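PDB 3CRJ: transcription regulator from Haloarcula marismortui ATCC 43049, which probably binds cis-regulatory DNA through a helix-turn-helix motif and represses transcription, as TetR-family regulators generally do. Local coordinates for residues A22-R25 and A26-H30; V108-L111 and E112-Q116; P118-E121 and A122-D125; R126-Q129 and N130-V134; R171-A174 and V175-D178. All coordinates share one frame; numbering follows the deposited sequence.

The five contacts follow one another along the chain, none nested in or crossing another, and each closes only a helical turn or the start of one. Interaction 1 lies in helix 12-30, beside the predicted DNA-binding motif. Interaction 2, in helix 104-115, touches it where A109 packs on L27, joining the DNA-binding and C-terminal parts. Interaction 3 opens helix 121-148 after the loop, and interaction 4 continues the same helix directly; F123 and F127 of these two pack on interaction 2. Interaction 5 ends helix 156-176, its V175 meeting L111 of interaction 2. Interaction 2 is thus the hub, and interactions 2 to 5 all touch the second subunit.

Interaction 1: A22-R25 and A26-H30; sequences ATYR and ALREH
Regular i to i+4 hydrogen bonding joins A22-R25 to A26-H30: A26 N meets A22 O at 2.8 Å, and the amides of L27, R28 and E29 repeat the pattern on the carbonyls of T23, Y24 and R25. This is the last part of helix 12-30, the first helix of the TetR-type DNA-binding domain, which packs against helix 37-44 of the predicted helix-turn-helix. The bond from L27 N to T23 O is nearly straight, with 167° at the hydrogen, whereas A26 N reaches the same carbonyl only weakly.

The side chains of A26, L27 and R28 begin close to the carbonyl one turn back. A26 CB lies 3.4 Å from A22 O, and L27 CB sits equally close to T23 O on the side facing helix 58-78, where T23, Y24 and L27 pack on F65. L27 also reaches A109 of helix 104-115, so this face borders the C-terminal domain.

The two arginines illustrate how torsions separate similar groups. In R28, CG stands opposite the backbone N (chi1 172°) and the chain runs out extended, bringing NH1 to 4.5 Å from Y24 OH, a loose approach at an oblique tilt. R25 instead bends at chi3 (-61°); its NE forms a salt bridge with E43, and its guanidinium folds back until A22 CA stands 3.7 Å above the plane, toward the rim.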
loop_
_atom_site.group_PDB
_atom_site.type_symbol
_atom_site.label_atom_id
_atom_site.label_comp_id
_atom_site.label_asym_id
_atom_site.label_seq_id
_atom_site.Cartn_x
_atom_site.Cartn_y
_atom_site.Cartn_z
ATOM N N ALA A 22 -24.975 4.266 5.376
ATOM C CA ALA A 22 -25.207 2.839 5.562
ATOM C C ALA A 22 -24.006 2.073 5.038
ATOM O O ALA A 22 -23.493 1.175 5.718
ATOM C CB ALA A 22 -26.456 2.397 4.839
ATOM N N THR A 23 -23.554 2.446 3.837
ATOM C CA THR A 23 -22.406 1.815 3.189
ATOM C C THR A 23 -21.184 1.851 4.092
ATOM O O THR A 23 -20.639 0.794 4.448
ATOM C CB THR A 23 -22.105 2.475 1.861
ATOM O OG1 THR A 23 -23.339 2.690 1.187
ATOM C CG2 THR A 23 -21.224 1.577 1.005
ATOM N N TYR A 24 -20.786 3.054 4.493
ATOM C CA TYR A 24 -19.736 3.189 5.467
ATOM C C TYR A 24 -19.926 2.167 6.588
ATOM O O TYR A 24 -19.016 1.382 6.847
ATOM C CB TYR A 24 -19.694 4.592 6.037
ATOM C CG TYR A 24 -18.732 4.732 7.180
ATOM C CD1 TYR A 24 -17.453 5.232 6.981
ATOM C CD2 TYR A 24 -19.107 4.378 8.473
ATOM C CE1 TYR A 24 -16.553 5.372 8.055
ATOM C CE2 TYR A 24 -18.225 4.505 9.555
ATOM C CZ TYR A 24 -16.953 4.994 9.338
ATOM O OH TYR A 24 -16.090 5.113 10.403
ATOM N N ARG A 25 -21.102 2.156 7.231
ATOM C CA ARG A 25 -21.322 1.301 8.409
ATOM C C ARG A 25 -21.187 -0.173 8.074
ATOM O O ARG A 25 -20.643 -0.942 8.862
ATOM C CB ARG A 25 -22.669 1.566 9.081
ATOM C CG ARG A 25 -22.714 2.833 9.938
ATOM C CD ARG A 25 -23.953 2.844 10.816
ATOM N NE ARG A 25 -25.216 2.833 10.062
ATOM C CZ ARG A 25 -25.745 3.887 9.438
ATOM N NH1 ARG A 25 -25.138 5.069 9.465
ATOM N NH2 ARG A 25 -26.889 3.765 8.782
ATOM N N ALA A 26 -21.640 -0.549 6.891
ATOM C CA ALA A 26 -21.714 -1.944 6.497
ATOM C C ALA A 26 -20.324 -2.456 6.103
ATOM O O ALA A 26 -19.906 -3.567 6.523
ATOM C CB ALA A 26 -22.696 -2.105 5.363
ATOM N N LEU A 27 -19.604 -1.624 5.343
ATOM C CA LEU A 27 -18.169 -1.827 5.093
ATOM C C LEU A 27 -17.348 -1.921 6.382
ATOM O O LEU A 27 -16.516 -2.808 6.488
ATOM C CB LEU A 27 -17.594 -0.712 4.237
ATOM C CG LEU A 27 -17.496 -0.866 2.736
ATOM C CD1 LEU A 27 -16.655 0.273 2.253
ATOM C CD2 LEU A 27 -16.872 -2.183 2.317
ATOM N N ARG A 28 -17.573 -1.024 7.346
ATOM C CA ARG A 28 -16.879 -1.114 8.616
ATOM C C ARG A 28 -17.098 -2.496 9.246
ATOM O O ARG A 28 -16.160 -3.106 9.733
ATOM C CB ARG A 28 -17.272 0.003 9.590
ATOM C CG ARG A 28 -16.690 -0.195 10.975
ATOM C CD ARG A 28 -17.233 0.761 12.070
ATOM N NE ARG A 28 -16.322 0.818 13.237
ATOM C CZ ARG A 28 -16.302 1.792 14.160
ATOM N NH1 ARG A 28 -17.140 2.828 14.094
ATOM N NH2 ARG A 28 -15.429 1.742 15.161
ATOM N N GLU A 29 -18.315 -3.016 9.195
ATOM C CA GLU A 29 -18.568 -4.320 9.819
ATOM C C GLU A 29 -18.081 -5.526 9.035
ATOM O O GLU A 29 -17.458 -6.408 9.607
ATOM C CB GLU A 29 -20.043 -4.523 10.110
ATOM C CG GLU A 29 -20.218 -5.425 11.287
ATOM C CD GLU A 29 -21.436 -6.298 11.162
ATOM O OE1 GLU A 29 -21.596 -7.201 12.031
ATOM O OE2 GLU A 29 -22.220 -6.087 10.207
ATOM N N HIS A 30 -18.382 -5.569 7.737
ATOM C CA HIS A 30 -18.222 -6.798 6.954
ATOM C C HIS A 30 -17.000 -6.877 6.075
ATOM O O HIS A 30 -16.680 -7.960 5.575
ATOM C CB HIS A 30 -19.420 -7.019 6.058
ATOM C CG HIS A 30 -20.702 -7.157 6.802
ATOM N ND1 HIS A 30 -20.961 -8.218 7.640
ATOM C CD2 HIS A 30 -21.806 -6.371 6.830
ATOM C CE1 HIS A 30 -22.175 -8.087 8.147
ATOM N NE2 HIS A 30 -22.707 -6.970 7.681
#

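Interaction 2: V108-L111 and E112-Q116; sequences VALL and EMRSQ
V108 and E112 cross obliquely one turn apart in helix 104-115, the carboxylate atom OE1 passing 3.5 Å from V108 CG1. The E112 chain gets there because CG stands opposite the carbonyl carbon (chi1 -66°) and everything beyond is extended, CG itself lying 3.3 Å from V108 O. On another side of the helix, selenomethionine M113 lays CG against A109 O. R114 keeps its CB and CG close to L110 O and runs extended to NE, and the turn at its end brings NH1 to 3.7 Å from L110 CB. S115 OG turns back to donate a 2.8 Å hydrogen bond to E112 O, and it also bonds S115 OG of the second subunit.

The polar end of E112 is shared out: OE1 binds Y32 N and Y119 OH of the second subunit, and OE2 binds A33 N. Replacing it with an alanine would probably strand these three partners and open a gap beside V108. A buried carboxylate held by three hydrogen bonds is likely to stay ionised, and through it one TetR-fold helix joins the turn after helix 12-30 to the dimer interface.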
loop_
_atom_site.group_PDB
_atom_site.type_symbol
_atom_site.label_atom_id
_atom_site.label_comp_id
_atom_site.label_asym_id
_atom_site.label_seq_id
_atom_site.Cartn_x
_atom_site.Cartn_y
_atom_site.Cartn_z
ATOM N N VAL A 108 -9.083 -1.509 6.262
ATOM C CA VAL A 108 -9.054 -2.871 5.708
ATOM C C VAL A 108 -9.849 -2.928 4.398
ATOM O O VAL A 108 -9.334 -3.364 3.370
ATOM C CB VAL A 108 -9.651 -3.891 6.703
ATOM C CG1 VAL A 108 -9.919 -5.245 6.045
ATOM C CG2 VAL A 108 -8.776 -4.014 7.963
ATOM N N ALA A 109 -11.087 -2.445 4.436
ATOM C CA ALA A 109 -11.947 -2.415 3.251
ATOM C C ALA A 109 -11.312 -1.708 2.065
ATOM O O ALA A 109 -11.354 -2.226 0.947
ATOM C CB ALA A 109 -13.275 -1.785 3.573
ATOM N N LEU A 110 -10.710 -0.544 2.317
ATOM C CA LEU A 110 -10.089 0.253 1.252
ATOM C C LEU A 110 -8.842 -0.387 0.601
ATOM O O LEU A 110 -8.610 -0.209 -0.590
ATOM C CB LEU A 110 -9.786 1.676 1.737
ATOM C CG LEU A 110 -10.939 2.623 2.138
ATOM C CD1 LEU A 110 -10.328 3.851 2.781
ATOM C CD2 LEU A 110 -11.754 3.048 0.972
ATOM N N LEU A 111 -8.055 -1.133 1.369
ATOM C CA LEU A 111 -6.921 -1.866 0.810
ATOM C C LEU A 111 -7.422 -3.024 -0.055
ATOM O O LEU A 111 -6.859 -3.305 -1.111
ATOM C CB LEU A 111 -6.034 -2.427 1.920
ATOM C CG LEU A 111 -4.499 -2.551 1.819
ATOM C CD1 LEU A 111 -4.028 -3.821 2.541
ATOM C CD2 LEU A 111 -3.888 -2.475 0.418
ATOM N N GLU A 112 -8.487 -3.683 0.389
ATOM C CA GLU A 112 -9.078 -4.759 -0.389
ATOM C C GLU A 112 -9.495 -4.182 -1.725
ATOM O O GLU A 112 -9.211 -4.755 -2.776
ATOM C CB GLU A 112 -10.305 -5.366 0.297
ATOM C CG GLU A 112 -10.059 -6.097 1.595
ATOM C CD GLU A 112 -11.356 -6.635 2.196
ATOM O OE1 GLU A 112 -11.802 -6.089 3.233
ATOM O OE2 GLU A 112 -11.948 -7.592 1.630
HETATM N N MSE A 113 -10.160 -3.036 -1.678
HETATM C CA MSE A 113 -10.657 -2.399 -2.885
HETATM C C MSE A 113 -9.534 -1.876 -3.774
HETATM O O MSE A 113 -9.652 -1.932 -4.998
HETATM C CB MSE A 113 -11.622 -1.280 -2.532
HETATM C CG MSE A 113 -12.935 -1.764 -2.004
HETATM SE SE MSE A 113 -14.098 -0.279 -1.580
HETATM C CE MSE A 113 -12.717 0.988 -1.070
ATOM N N ARG A 114 -8.447 -1.397 -3.158
ATOM C CA ARG A 114 -7.267 -0.952 -3.905
ATOM C C ARG A 114 -6.602 -2.100 -4.620
ATOM O O ARG A 114 -6.167 -1.957 -5.761
ATOM C CB ARG A 114 -6.241 -0.284 -3.012
ATOM C CG ARG A 114 -6.520 1.159 -2.734
ATOM C CD ARG A 114 -5.369 1.797 -1.963
ATOM N NE ARG A 114 -5.765 3.033 -1.291
ATOM C CZ ARG A 114 -6.188 3.087 -0.025
ATOM N NH1 ARG A 114 -6.284 1.962 0.704
ATOM N NH2 ARG A 114 -6.528 4.268 0.508
ATOM N N SER A 115 -6.520 -3.244 -3.943
ATOM C CA SER A 115 -5.922 -4.431 -4.548
ATOM C C SER A 115 -6.749 -4.917 -5.726
ATOM O O SER A 115 -6.246 -5.664 -6.547
ATOM C CB SER A 115 -5.670 -5.537 -3.521
ATOM O OG SER A 115 -6.857 -6.226 -3.186
ATOM N N GLN A 116 -7.997 -4.461 -5.823
ATOM C CA GLN A 116 -8.863 -4.797 -6.959
ATOM C C GLN A 116 -8.914 -3.822 -8.122
ATOM O O GLN A 116 -9.480 -4.129 -9.152
ATOM C CB GLN A 116 -10.259 -5.077 -6.485
ATOM C CG GLN A 116 -10.474 -6.531 -6.299
ATOM C CD GLN A 116 -11.618 -6.776 -5.388
ATOM O OE1 GLN A 116 -11.756 -6.104 -4.351
ATOM N NE2 GLN A 116 -12.470 -7.740 -5.750
#

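Interaction 3: P118-E121 and A122-D125; sequences PYKE and AFSD
The K120 chain and the F123 ring project in a common direction at the N-terminal end of helix 121-148, a long helix of the TetR-type C-terminal domain. K120 occupies the N-cap position, and its carbonyl receives the first turn: S124 N bonds K120 O at 3.0 Å, while F123 N adds a weak bond to the same oxygen.

The packed side is built on this pair. A bend at chi2 (-147°) takes the K120 chain over one face of the F123 ring, with CD 4.1 Å above the plane and displaced toward the rim. The ring is buried against Y32, D59 and L62, and the lysine chain runs past it to set NZ between D59, its salt-bridge partner, and the hydroxyl of Y32, to which it is hydrogen-bonded. One methylene of the lysine thus rests near the rim of the ring's face, while its charged end is paired beyond it.

The solvent side is looser and acidic. E121 and D125 are both exposed, one turn apart, joined through the backbone by the bond from D125 N to E121 O at 2.6 Å. Two negative charges near the start of a helix are probably eased by its amide groups. Their carboxylates turn their planes 86° apart, with E121 OE1 4.2 Å from D125 OD2.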
loop_
_atom_site.group_PDB
_atom_site.type_symbol
_atom_site.label_atom_id
_atom_site.label_comp_id
_atom_site.label_asym_id
_atom_site.label_seq_id
_atom_site.Cartn_x
_atom_site.Cartn_y
_atom_site.Cartn_z
ATOM N N PRO A 118 -6.761 -3.181 -10.451
ATOM C CA PRO A 118 -6.401 -3.705 -11.776
ATOM C C PRO A 118 -7.474 -4.577 -12.448
ATOM O O PRO A 118 -7.290 -4.993 -13.601
ATOM C CB PRO A 118 -5.137 -4.538 -11.505
ATOM C CG PRO A 118 -4.722 -4.242 -10.134
ATOM C CD PRO A 118 -5.947 -3.808 -9.394
ATOM N N TYR A 119 -8.575 -4.859 -11.760
ATOM C CA TYR A 119 -9.621 -5.680 -12.363
ATOM C C TYR A 119 -10.878 -4.884 -12.611
ATOM O O TYR A 119 -11.822 -5.392 -13.208
ATOM C CB TYR A 119 -9.965 -6.903 -11.500
ATOM C CG TYR A 119 -8.806 -7.807 -11.170
ATOM C CD1 TYR A 119 -8.687 -8.383 -9.903
ATOM C CD2 TYR A 119 -7.824 -8.090 -12.112
ATOM C CE1 TYR A 119 -7.607 -9.225 -9.586
ATOM C CE2 TYR A 119 -6.744 -8.925 -11.807
ATOM C CZ TYR A 119 -6.638 -9.489 -10.542
ATOM O OH TYR A 119 -5.563 -10.315 -10.254
ATOM N N LYS A 120 -10.893 -3.644 -12.138
ATOM C CA LYS A 120 -12.096 -2.822 -12.147
ATOM C C LYS A 120 -11.710 -1.382 -12.435
ATOM O O LYS A 120 -11.092 -0.706 -11.601
ATOM C CB LYS A 120 -12.829 -2.908 -10.802
ATOM C CG LYS A 120 -12.702 -4.257 -10.077
ATOM C CD LYS A 120 -13.980 -4.556 -9.307
ATOM C CE LYS A 120 -13.995 -5.928 -8.658
ATOM N NZ LYS A 120 -15.286 -6.077 -7.927
ATOM N N GLU A 121 -12.064 -0.923 -13.627
ATOM C CA GLU A 121 -11.841 0.456 -14.037
ATOM C C GLU A 121 -12.474 1.495 -13.116
ATOM O O GLU A 121 -11.833 2.492 -12.777
ATOM C CB GLU A 121 -12.378 0.664 -15.437
ATOM C CG GLU A 121 -11.327 0.737 -16.494
ATOM C CD GLU A 121 -11.937 1.142 -17.808
ATOM O OE1 GLU A 121 -11.968 2.362 -18.091
ATOM O OE2 GLU A 121 -12.428 0.248 -18.533
ATOM N N ALA A 122 -13.726 1.265 -12.720
ATOM C CA ALA A 122 -14.448 2.229 -11.907
ATOM C C ALA A 122 -13.700 2.529 -10.619
ATOM O O ALA A 122 -13.694 3.682 -10.171
ATOM C CB ALA A 122 -15.840 1.743 -11.616
ATOM N N PHE A 123 -13.056 1.509 -10.038
ATOM C CA PHE A 123 -12.264 1.699 -8.823
ATOM C C PHE A 123 -10.938 2.385 -9.161
ATOM O O PHE A 123 -10.517 3.351 -8.499
ATOM C CB PHE A 123 -11.978 0.352 -8.114
ATOM C CG PHE A 123 -13.182 -0.293 -7.427
ATOM C CD1 PHE A 123 -14.483 0.208 -7.576
ATOM C CD2 PHE A 123 -13.001 -1.442 -6.651
ATOM C CE1 PHE A 123 -15.575 -0.419 -6.954
ATOM C CE2 PHE A 123 -14.086 -2.071 -6.017
ATOM C CZ PHE A 123 -15.371 -1.556 -6.177
ATOM N N SER A 124 -10.273 1.862 -10.187
ATOM C CA SER A 124 -9.004 2.404 -10.649
ATOM C C SER A 124 -9.123 3.887 -10.983
ATOM O O SER A 124 -8.363 4.701 -10.441
ATOM C CB SER A 124 -8.500 1.635 -11.859
ATOM O OG SER A 124 -7.191 2.063 -12.177
ATOM N N ASP A 125 -10.073 4.239 -11.852
ATOM C CA ASP A 125 -10.369 5.652 -12.130
ATOM C C ASP A 125 -10.480 6.494 -10.856
ATOM O O ASP A 125 -9.984 7.627 -10.805
ATOM C CB ASP A 125 -11.680 5.802 -12.911
ATOM C CG ASP A 125 -11.608 5.224 -14.310
ATOM O OD1 ASP A 125 -10.488 5.035 -14.819
ATOM O OD2 ASP A 125 -12.678 4.956 -14.908
#

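Interaction 4: R126-Q129 and N130-V134; sequences RFRQ and NDEYV
R128 and E132 run beside each other one turn apart on the long helix 121-148 of the TetR-type C-terminal domain, their CG atoms 4.2 Å apart. The innermost shell is the ladder of backbone bonds that sets this spacing. E132 N takes R128 O at 2.7 Å, N130 N bonds R126 O, D131 N bonds F127 O, and Y133 N bonds Q129 O.

On this ladder the inner side-chain atoms lean against the preceding turn. D131 CB lies 3.4 Å from F127 O, and E132 CG is 3.2 Å from R128 O. With CG opposite the carbonyl carbon (chi1 -62°), the E132 chain bends at chi2 (-69°), and its carboxylate stops short of the arginine: R128 NE and E132 OE2 are 5.5 Å apart, too far for a salt bridge. E132 OE1 pairs instead with R135, one residue beyond this stretch.

The outer shell joins the helix to its neighbours. R126 forms a salt bridge with D67 of helix 58-78, and N130 and Y133 pack on L70 and V74 of that same helix. From a different side D131 reaches across the dimer interface, its OD1 in a salt bridge with R173 of the second subunit. F127, buried, packs on M176 of the second subunit and, within its own chain, on helix 104-115, where its CE1 lies 3.5 Å from R114 CG.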
loop_
_atom_site.group_PDB
_atom_site.type_symbol
_atom_site.label_atom_id
_atom_site.label_comp_id
_atom_site.label_asym_id
_atom_site.label_seq_id
_atom_site.Cartn_x
_atom_site.Cartn_y
_atom_site.Cartn_z
ATOM N N ARG A 126 -11.131 5.913 -9.843
ATOM C CA ARG A 126 -11.564 6.596 -8.627
ATOM C C ARG A 126 -10.411 6.854 -7.689
ATOM O O ARG A 126 -10.352 7.905 -7.039
ATOM C CB ARG A 126 -12.582 5.726 -7.897
ATOM C CG ARG A 126 -14.019 6.203 -7.865
ATOM C CD ARG A 126 -14.373 7.006 -9.051
ATOM N NE ARG A 126 -15.808 6.975 -9.298
ATOM C CZ ARG A 126 -16.378 6.260 -10.266
ATOM N NH1 ARG A 126 -15.633 5.503 -11.062
ATOM N NH2 ARG A 126 -17.690 6.311 -10.449
ATOM N N PHE A 127 -9.524 5.867 -7.593
ATOM C CA PHE A 127 -8.341 5.955 -6.761
ATOM C C PHE A 127 -7.298 6.859 -7.389
ATOM O O PHE A 127 -6.488 7.456 -6.680
ATOM C CB PHE A 127 -7.714 4.573 -6.585
ATOM C CG PHE A 127 -8.425 3.680 -5.595
ATOM C CD1 PHE A 127 -8.561 4.054 -4.264
ATOM C CD2 PHE A 127 -8.903 2.431 -5.994
ATOM C CE1 PHE A 127 -9.217 3.225 -3.361
ATOM C CE2 PHE A 127 -9.556 1.583 -5.085
ATOM C CZ PHE A 127 -9.713 1.982 -3.773
ATOM N N ARG A 128 -7.269 6.929 -8.721
ATOM C CA ARG A 128 -6.353 7.846 -9.405
ATOM C C ARG A 128 -6.838 9.284 -9.171
ATOM O O ARG A 128 -6.061 10.220 -8.959
ATOM C CB ARG A 128 -6.270 7.513 -10.890
ATOM C CG ARG A 128 -5.448 8.523 -11.700
ATOM C CD ARG A 128 -5.310 8.125 -13.174
ATOM N NE ARG A 128 -4.298 7.083 -13.416
ATOM C CZ ARG A 128 -4.563 5.777 -13.501
ATOM N NH1 ARG A 128 -3.581 4.918 -13.746
ATOM N NH2 ARG A 128 -5.808 5.328 -13.349
ATOM N N GLN A 129 -8.149 9.421 -9.168
ATOM C CA GLN A 129 -8.778 10.704 -8.952
ATOM C C GLN A 129 -8.368 11.265 -7.589
ATOM O O GLN A 129 -7.943 12.418 -7.479
ATOM C CB GLN A 129 -10.297 10.539 -9.037
ATOM C CG GLN A 129 -11.008 11.712 -9.656
ATOM C CD GLN A 129 -12.488 11.449 -9.878
ATOM O OE1 GLN A 129 -12.921 10.312 -10.121
ATOM N NE2 GLN A 129 -13.271 12.509 -9.808
ATOM N N ASN A 130 -8.507 10.431 -6.561
ATOM C CA ASN A 130 -8.130 10.785 -5.205
ATOM C C ASN A 130 -6.679 11.188 -5.229
ATOM O O ASN A 130 -6.332 12.308 -4.871
ATOM C CB ASN A 130 -8.343 9.589 -4.290
ATOM C CG ASN A 130 -8.369 9.958 -2.814
ATOM O OD1 ASN A 130 -9.416 9.796 -2.151
ATOM N ND2 ASN A 130 -7.213 10.394 -2.269
ATOM N N ASP A 131 -5.836 10.295 -5.727
ATOM C CA ASP A 131 -4.425 10.580 -5.821
ATOM C C ASP A 131 -4.150 11.927 -6.502
ATOM O O ASP A 131 -3.415 12.721 -5.927
ATOM C CB ASP A 131 -3.717 9.448 -6.534
ATOM C CG ASP A 131 -2.222 9.556 -6.459
ATOM O OD1 ASP A 131 -1.639 9.590 -5.347
ATOM O OD2 ASP A 131 -1.616 9.583 -7.536
ATOM N N GLU A 132 -4.742 12.204 -7.684
ATOM C CA GLU A 132 -4.530 13.497 -8.378
ATOM C C GLU A 132 -4.889 14.708 -7.523
ATOM O O GLU A 132 -4.203 15.738 -7.569
ATOM C CB GLU A 132 -5.296 13.619 -9.707
ATOM C CG GLU A 132 -4.951 12.641 -10.809
ATOM C CD GLU A 132 -3.565 12.820 -11.440
ATOM O OE1 GLU A 132 -2.609 13.293 -10.766
ATOM O OE2 GLU A 132 -3.429 12.434 -12.632
ATOM N N TYR A 133 -5.969 14.580 -6.758
ATOM C CA TYR A 133 -6.445 15.683 -5.953
ATOM C C TYR A 133 -5.427 16.026 -4.880
ATOM O O TYR A 133 -5.132 17.214 -4.637
ATOM C CB TYR A 133 -7.782 15.354 -5.288
ATOM C CG TYR A 133 -8.291 16.515 -4.483
ATOM C CD1 TYR A 133 -8.944 17.587 -5.113
ATOM C CD2 TYR A 133 -8.087 16.579 -3.099
ATOM C CE1 TYR A 133 -9.396 18.683 -4.386
ATOM C CE2 TYR A 133 -8.529 17.689 -2.351
ATOM C CZ TYR A 133 -9.186 18.729 -3.006
ATOM O OH TYR A 133 -9.670 19.813 -2.291
ATOM N N VAL A 134 -4.888 14.978 -4.256
ATOM C CA VAL A 134 -3.901 15.139 -3.206
ATOM C C VAL A 134 -2.654 15.728 -3.808
ATOM O O VAL A 134 -2.161 16.739 -3.334
ATOM C CB VAL A 134 -3.630 13.808 -2.462
ATOM C CG1 VAL A 134 -2.425 13.927 -1.526
ATOM C CG2 VAL A 134 -4.899 13.364 -1.689
#

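Interaction 5: R171-A174 and V175-D178; sequences RTRA and VMLD
R173 and L177 meet through their side chains at this helix end, running alongside each other in the same direction. L177 CD1 sits over one face of the R173 guanidinium, 3.4 Å from NH2, a methyl against a flat cation. The arginine presents that face because its chain bends at chi3 (55°). Selenomethionine M176 crosses R173 lower down, its CE 4.1 Å from R173 CG, and CE also approaches T172 CG2.

Backbone bonds weave the same turn. M176 N takes T172 O at 2.7 Å, and L177 N bonds R173 O at 2.8 Å; the bond from V175 N to R171 O is long and weak. Here helix 156-176 stops in a Schellman motif. D178, with positive phi (43°), is the C-prime residue, its N bonding V175 O at 2.9 Å while the next amide along the chain turns back to A174 O. In the TetR fold this helix and helix 181-198 typically build the dimer interface, and the contacts of helix 156-176 with the second subunit are consistent with that.

The polar ends divide between the two subunits. R173 NE forms a salt bridge with E182 of helix 181-198 in its own chain, and NH1 forms another with D168 of the second subunit. T172 OG1 hydrogen-bonds its counterpart T172 OG1 of the second subunit. R171 turns instead to D168 of its own chain, through NH1.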
loop_
_atom_site.group_PDB
_atom_site.type_symbol
_atom_site.label_atom_id
_atom_site.label_comp_id
_atom_site.label_asym_id
_atom_site.label_seq_id
_atom_site.Cartn_x
_atom_site.Cartn_y
_atom_site.Cartn_z
ATOM N N ARG A 171 -0.469 3.829 4.765
ATOM C CA ARG A 171 -1.810 3.243 4.743
ATOM C C ARG A 171 -1.776 1.718 4.574
ATOM O O ARG A 171 -2.651 1.015 5.088
ATOM C CB ARG A 171 -2.686 3.836 3.639
ATOM C CG ARG A 171 -3.072 5.259 3.788
ATOM C CD ARG A 171 -3.340 5.769 2.404
ATOM N NE ARG A 171 -3.937 7.093 2.377
ATOM C CZ ARG A 171 -4.143 7.782 1.256
ATOM N NH1 ARG A 171 -3.799 7.271 0.084
ATOM N NH2 ARG A 171 -4.682 8.988 1.298
ATOM N N THR A 172 -0.792 1.227 3.829
ATOM C CA THR A 172 -0.660 -0.193 3.596
ATOM C C THR A 172 -0.141 -0.874 4.852
ATOM O O THR A 172 -0.667 -1.932 5.250
ATOM C CB THR A 172 0.288 -0.494 2.434
ATOM O OG1 THR A 172 -0.087 0.305 1.313
ATOM C CG2 THR A 172 0.178 -1.928 2.018
ATOM N N ARG A 173 0.878 -0.287 5.474
ATOM C CA ARG A 173 1.534 -0.921 6.605
ATOM C C ARG A 173 0.641 -0.837 7.834
ATOM O O ARG A 173 0.702 -1.697 8.715
ATOM C CB ARG A 173 2.896 -0.291 6.890
ATOM C CG ARG A 173 3.899 -0.376 5.761
ATOM C CD ARG A 173 5.227 0.321 6.126
ATOM N NE ARG A 173 5.773 -0.208 7.373
ATOM C CZ ARG A 173 6.479 -1.328 7.464
ATOM N NH1 ARG A 173 6.753 -2.046 6.376
ATOM N NH2 ARG A 173 6.914 -1.743 8.645
ATOM N N ALA A 174 -0.193 0.197 7.891
ATOM C CA ALA A 174 -1.105 0.329 9.023
ATOM C C ALA A 174 -2.112 -0.798 8.992
ATOM O O ALA A 174 -2.393 -1.372 10.029
ATOM C CB ALA A 174 -1.802 1.687 9.063
ATOM N N VAL A 175 -2.639 -1.132 7.821
ATOM C CA VAL A 175 -3.554 -2.267 7.759
ATOM C C VAL A 175 -2.786 -3.580 7.786
ATOM O O VAL A 175 -3.096 -4.456 8.619
ATOM C CB VAL A 175 -4.667 -2.186 6.631
ATOM C CG1 VAL A 175 -4.252 -1.373 5.540
ATOM C CG2 VAL A 175 -5.046 -3.553 6.120
HETATM N N MSE A 176 -1.764 -3.707 6.932
HETATM C CA MSE A 176 -0.982 -4.964 6.840
HETATM C C MSE A 176 -0.387 -5.360 8.205
HETATM O O MSE A 176 -0.229 -6.540 8.493
HETATM C CB MSE A 176 0.118 -4.862 5.778
HETATM C CG MSE A 176 0.732 -6.187 5.279
HETATM SE SE MSE A 176 2.734 -6.059 4.911
HETATM C CE MSE A 176 2.913 -4.167 4.464
ATOM N N LEU A 177 -0.092 -4.386 9.053
ATOM C CA LEU A 177 0.471 -4.700 10.356
ATOM C C LEU A 177 -0.489 -4.458 11.509
ATOM O O LEU A 177 -0.097 -4.549 12.669
ATOM C CB LEU A 177 1.805 -3.951 10.565
ATOM C CG LEU A 177 2.927 -4.401 9.610
ATOM C CD1 LEU A 177 4.143 -3.491 9.646
ATOM C CD2 LEU A 177 3.338 -5.829 9.915
ATOM N N ASP A 178 -1.744 -4.160 11.192
ATOM C CA ASP A 178 -2.761 -3.823 12.200
ATOM C C ASP A 178 -2.229 -2.874 13.280
ATOM O O ASP A 178 -2.369 -3.124 14.481
ATOM C CB ASP A 178 -3.343 -5.098 12.826
ATOM C CG ASP A 178 -4.619 -4.842 13.622
ATOM O OD1 ASP A 178 -5.309 -3.822 13.390
ATOM O OD2 ASP A 178 -4.917 -5.667 14.498
#